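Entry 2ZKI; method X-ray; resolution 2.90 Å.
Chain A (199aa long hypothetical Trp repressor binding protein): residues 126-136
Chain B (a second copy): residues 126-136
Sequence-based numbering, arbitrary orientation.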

# COMPACT_ATOMS: atom_id res chain seq x y z
N THR A 126 -8.24 -1.29 2.04
CA THR A 126 -8.33 -2.21 3.18
C THR A 126 -7.77 -3.58 2.81
O THR A 126 -7.05 -4.19 3.59
N ILE A 127 -8.10 -4.04 1.60
CA ILE A 127 -7.60 -5.32 1.09
C ILE A 127 -6.09 -5.27 0.82
O ILE A 127 -5.38 -6.23 1.13
N LEU A 128 -5.61 -4.16 0.27
CA LEU A 128 -4.18 -3.99 0.01
C LEU A 128 -3.36 -3.94 1.30
O LEU A 128 -2.24 -4.45 1.35
N THR A 129 -3.92 -3.31 2.34
CA THR A 129 -3.24 -3.23 3.63
C THR A 129 -3.26 -4.57 4.35
O THR A 129 -2.24 -4.99 4.91
N MET A 130 -4.40 -5.25 4.33
CA MET A 130 -4.55 -6.58 4.93
C MET A 130 -3.59 -7.62 4.34
O MET A 130 -3.20 -8.56 5.02
N SER A 131 -3.22 -7.43 3.08
CA SER A 131 -2.46 -8.43 2.34
C SER A 131 -1.01 -8.57 2.79
O SER A 131 -0.37 -9.58 2.50
N THR A 132 -0.51 -7.57 3.52
CA THR A 132 0.87 -7.60 4.03
C THR A 132 1.11 -8.81 4.94
O THR A 132 2.23 -9.32 5.02
N TYR A 133 0.05 -9.25 5.61
CA TYR A 133 0.06 -10.46 6.42
C TYR A 133 0.55 -11.67 5.62
O TYR A 133 1.41 -12.43 6.08
N ALA A 134 0.02 -11.81 4.40
CA ALA A 134 0.33 -12.95 3.53
C ALA A 134 1.80 -13.02 3.12
O ALA A 134 2.33 -14.11 2.90
N TYR A 135 2.45 -11.86 3.02
CA TYR A 135 3.86 -11.80 2.64
C TYR A 135 4.77 -12.34 3.74
O TYR A 135 5.72 -13.07 3.47
N HIS A 136 4.46 -11.98 4.99
CA HIS A 136 5.27 -12.39 6.13
C HIS A 136 5.11 -13.87 6.46
O HIS A 136 6.05 -14.51 6.94
N THR B 126 7.97 -1.02 -2.79
CA THR B 126 7.99 -1.19 -4.24
C THR B 126 7.22 -2.44 -4.65
O THR B 126 6.49 -2.44 -5.64
N ILE B 127 7.37 -3.50 -3.86
CA ILE B 127 6.71 -4.77 -4.14
C ILE B 127 5.20 -4.69 -3.86
O ILE B 127 4.40 -5.26 -4.60
N LEU B 128 4.82 -3.97 -2.80
CA LEU B 128 3.41 -3.81 -2.45
C LEU B 128 2.68 -2.96 -3.49
O LEU B 128 1.52 -3.23 -3.80
N THR B 129 3.35 -1.95 -4.02
CA THR B 129 2.78 -1.09 -5.06
C THR B 129 2.75 -1.79 -6.43
O THR B 129 1.90 -1.49 -7.26
N MET B 130 3.69 -2.71 -6.64
CA MET B 130 3.72 -3.53 -7.85
C MET B 130 2.61 -4.57 -7.84
O MET B 130 2.15 -5.01 -8.90
N SER B 131 2.18 -4.96 -6.64
CA SER B 131 1.22 -6.06 -6.49
C SER B 131 -0.19 -5.72 -6.97
O SER B 131 -0.99 -6.63 -7.22
N THR B 132 -0.49 -4.43 -7.10
CA THR B 132 -1.82 -3.98 -7.51
C THR B 132 -2.20 -4.51 -8.89
O THR B 132 -3.35 -4.92 -9.11
N TYR B 133 -1.23 -4.52 -9.80
CA TYR B 133 -1.39 -5.07 -11.15
C TYR B 133 -2.01 -6.47 -11.11
O TYR B 133 -2.96 -6.76 -11.86
N ALA B 134 -1.50 -7.33 -10.24
CA ALA B 134 -1.99 -8.69 -10.10
C ALA B 134 -3.48 -8.75 -9.74
O ALA B 134 -4.20 -9.63 -10.21
N TYR B 135 -3.93 -7.81 -8.91
CA TYR B 135 -5.32 -7.76 -8.47
C TYR B 135 -6.28 -7.50 -9.62
O TYR B 135 -7.31 -8.17 -9.74
N HIS B 136 -5.94 -6.54 -10.47
CA HIS B 136 -6.79 -6.15 -11.60
C HIS B 136 -6.83 -7.20 -12.69
O HIS B 136 -7.82 -7.31 -13.41

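The two stretches are copies of one segment, and they meet in a nearly twofold arrangement. Each contact made by one chain recurs with the chains exchanged, at almost the same distance. The backbones stay well apart: the nearest CA pairs, Leu A128 CA to Thr B132 CA and Thr A132 CA to Leu B128 CA, are both 7.9 Å apart. Side chains fill the space between, and 433 Å² of surface is buried, both sides summed.

Leu A128, Ser A131 and Tyr A135, with Leu B128, Ser B131 and Tyr B135, make most of the contact. The CA-to-CB bonds of Ser A131, Tyr A135, Ser B131 and Tyr B135 point toward the other stretch. Those of Leu A128 and Leu B128 point sideways, but the ends of these side chains come nearer. Both leucines have chi1 t and chi2 p, and each has 86 Å² covered by the partner stretch, the largest value in its chain.

The apolar contacts gather around the leucine methyls. Leu A128 CD1 lies 3.9 Å from Thr B132 CG2 and 4.1 Å from Tyr B135 CE1. Leu A128 CD1 also lies 3.9 Å from the backbone oxygen Leu B128 O, a plain van der Waals contact. In the other direction, Leu B128 CD1 lies 3.9 Å from Thr A132 CG2 and 4.0 Å from Tyr A135 CE1. Thr A132 and Thr B132 are both p at chi1, with CB sideways to the partner.

Each tyrosine ring also meets an isoleucine. Ile A127 CG2 is 4.2 Å from Tyr B135 CE2, and Ile B127 CG2 is 4.3 Å from Tyr A135 CE2. Both isoleucines are m at chi1 and t at chi2. Both tyrosines are m at chi1, with chi2 of 87° in chain A and 97° in chain B. Leucine and isoleucine from the partner thus contact different carbons of one ring, and both approach it obliquely.

The polar groups meet where the two tyrosines end. Tyr A135 OH is 3.2 Å from Ser B131 CB, and Tyr B135 OH is 3.2 Å from Ser A131 CB. Both serines are p at chi1. This turns each hydroxyl back to its own backbone: Ser A131 OG donates to Leu A128 O at 2.6 Å, and Ser B131 OG donates to Leu B128 O at 2.8 Å. Each serine proton is therefore used within its own chain, and the oxygen can still accept.

One water joins the four hydroxyls. The oxygen of water 1 donates to Ser A131 OG and to Ser B131 OG, each at 2.9 Å. The same water oxygen is hydrogen-bonded to Tyr A135 OH at 2.8 Å and to Tyr B135 OH at 2.9 Å. The water thus links the chains through a polar site bordered by leucine methyls and tyrosine rings.

The remaining side chains take no real part. Thr A129 and Thr B129 point away. Tyr A133, His A136, Tyr B133 and His B136 are out of reach, and the tyrosine OH atoms and the histidine NE2 atoms are hydrogen-bonded elsewhere in the structure.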

# COMPACT_ATOMS: atom_id res chain seq x y z
CB THR A 126 -9.79 -2.36 3.67
OG1 THR A 126 -10.40 -1.07 3.77
CG2 THR A 126 -9.82 -3.03 5.03
CB ILE A 127 -8.39 -5.76 -0.17
CG1 ILE A 127 -9.82 -6.16 0.24
CG2 ILE A 127 -7.70 -6.93 -0.87
CD1 ILE A 127 -10.84 -6.04 -0.87
CB LEU A 128 -3.92 -2.75 -0.86
CG LEU A 128 -2.48 -2.52 -1.34
CD1 LEU A 128 -2.14 -3.45 -2.51
CD2 LEU A 128 -2.27 -1.07 -1.74
CB THR A 129 -3.85 -2.12 4.53
OG1 THR A 129 -5.25 -2.35 4.71
CG2 THR A 129 -3.63 -0.74 3.93
CB MET A 130 -5.98 -7.09 4.78
CG MET A 130 -6.98 -6.46 5.72
SD MET A 130 -8.67 -6.91 5.29
CE MET A 130 -8.81 -8.55 6.00
CB SER A 131 -2.53 -8.17 0.83
OG SER A 131 -1.97 -6.92 0.49
CB THR A 132 1.26 -6.30 4.77
OG1 THR A 132 0.30 -6.04 5.80
CG2 THR A 132 1.31 -5.12 3.82
CB TYR A 133 -1.36 -10.72 6.96
CG TYR A 133 -1.49 -11.89 7.91
CD1 TYR A 133 -1.80 -13.17 7.44
CD2 TYR A 133 -1.32 -11.73 9.28
CE1 TYR A 133 -1.93 -14.25 8.31
CE2 TYR A 133 -1.45 -12.80 10.16
CZ TYR A 133 -1.75 -14.05 9.67
OH TYR A 133 -1.87 -15.11 10.54
CB ALA A 134 -0.56 -12.92 2.31
CB TYR A 135 4.26 -10.38 2.26
CG TYR A 135 3.62 -9.88 0.99
CD1 TYR A 135 2.37 -9.26 1.01
CD2 TYR A 135 4.26 -10.01 -0.24
CE1 TYR A 135 1.77 -8.80 -0.15
CE2 TYR A 135 3.67 -9.56 -1.41
CZ TYR A 135 2.43 -8.95 -1.36
OH TYR A 135 1.84 -8.50 -2.52
CB HIS A 136 4.93 -11.52 7.35
CG HIS A 136 5.41 -10.11 7.24
ND1 HIS A 136 6.49 -9.63 7.96
CD2 HIS A 136 4.97 -9.07 6.49
CE1 HIS A 136 6.69 -8.36 7.65
NE2 HIS A 136 5.78 -8.00 6.76
CB THR B 126 9.43 -1.24 -4.80
OG1 THR B 126 10.17 -0.12 -4.32
CG2 THR B 126 9.42 -1.20 -6.32
CB ILE B 127 7.39 -5.95 -3.38
CG1 ILE B 127 8.81 -6.16 -3.94
CG2 ILE B 127 6.58 -7.24 -3.50
CD1 ILE B 127 9.77 -6.83 -2.98
CB LEU B 128 3.26 -3.22 -1.04
CG LEU B 128 1.88 -3.33 -0.37
CD1 LEU B 128 1.51 -4.78 -0.06
CD2 LEU B 128 1.80 -2.49 0.90
CB THR B 129 3.51 0.26 -5.18
OG1 THR B 129 4.89 0.03 -5.50
CG2 THR B 129 3.42 1.04 -3.88
CB MET B 130 5.08 -4.22 -8.02
CG MET B 130 6.16 -3.35 -8.67
SD MET B 130 7.83 -4.06 -8.62
CE MET B 130 7.76 -5.26 -9.95
CB SER B 131 1.20 -6.58 -5.05
OG SER B 131 0.44 -5.75 -4.20
CB THR B 132 -1.94 -2.44 -7.49
OG1 THR B 132 -0.90 -1.86 -8.28
CG2 THR B 132 -1.85 -1.92 -6.06
CB TYR B 133 -0.03 -5.10 -11.86
CG TYR B 133 -0.06 -5.62 -13.29
CD1 TYR B 133 0.18 -6.97 -13.56
CD2 TYR B 133 -0.32 -4.76 -14.36
CE1 TYR B 133 0.16 -7.45 -14.87
CE2 TYR B 133 -0.34 -5.24 -15.67
CZ TYR B 133 -0.10 -6.58 -15.91
OH TYR B 133 -0.13 -7.06 -17.21
CB ALA B 134 -1.17 -9.45 -9.08
CB TYR B 135 -5.53 -6.71 -7.38
CG TYR B 135 -4.95 -7.08 -6.03
CD1 TYR B 135 -3.70 -6.62 -5.64
CD2 TYR B 135 -5.67 -7.88 -5.14
CE1 TYR B 135 -3.16 -6.95 -4.40
CE2 TYR B 135 -5.14 -8.22 -3.90
CZ TYR B 135 -3.89 -7.75 -3.54
OH TYR B 135 -3.35 -8.08 -2.31
CB HIS B 136 -6.33 -4.81 -12.18
CG HIS B 136 -6.53 -3.65 -11.25
ND1 HIS B 136 -7.58 -2.77 -11.38
CD2 HIS B 136 -5.83 -3.24 -10.17
CE1 HIS B 136 -7.51 -1.86 -10.43
NE2 HIS B 136 -6.45 -2.12 -9.68
O HOH W 1 -0.61 -7.36 -1.98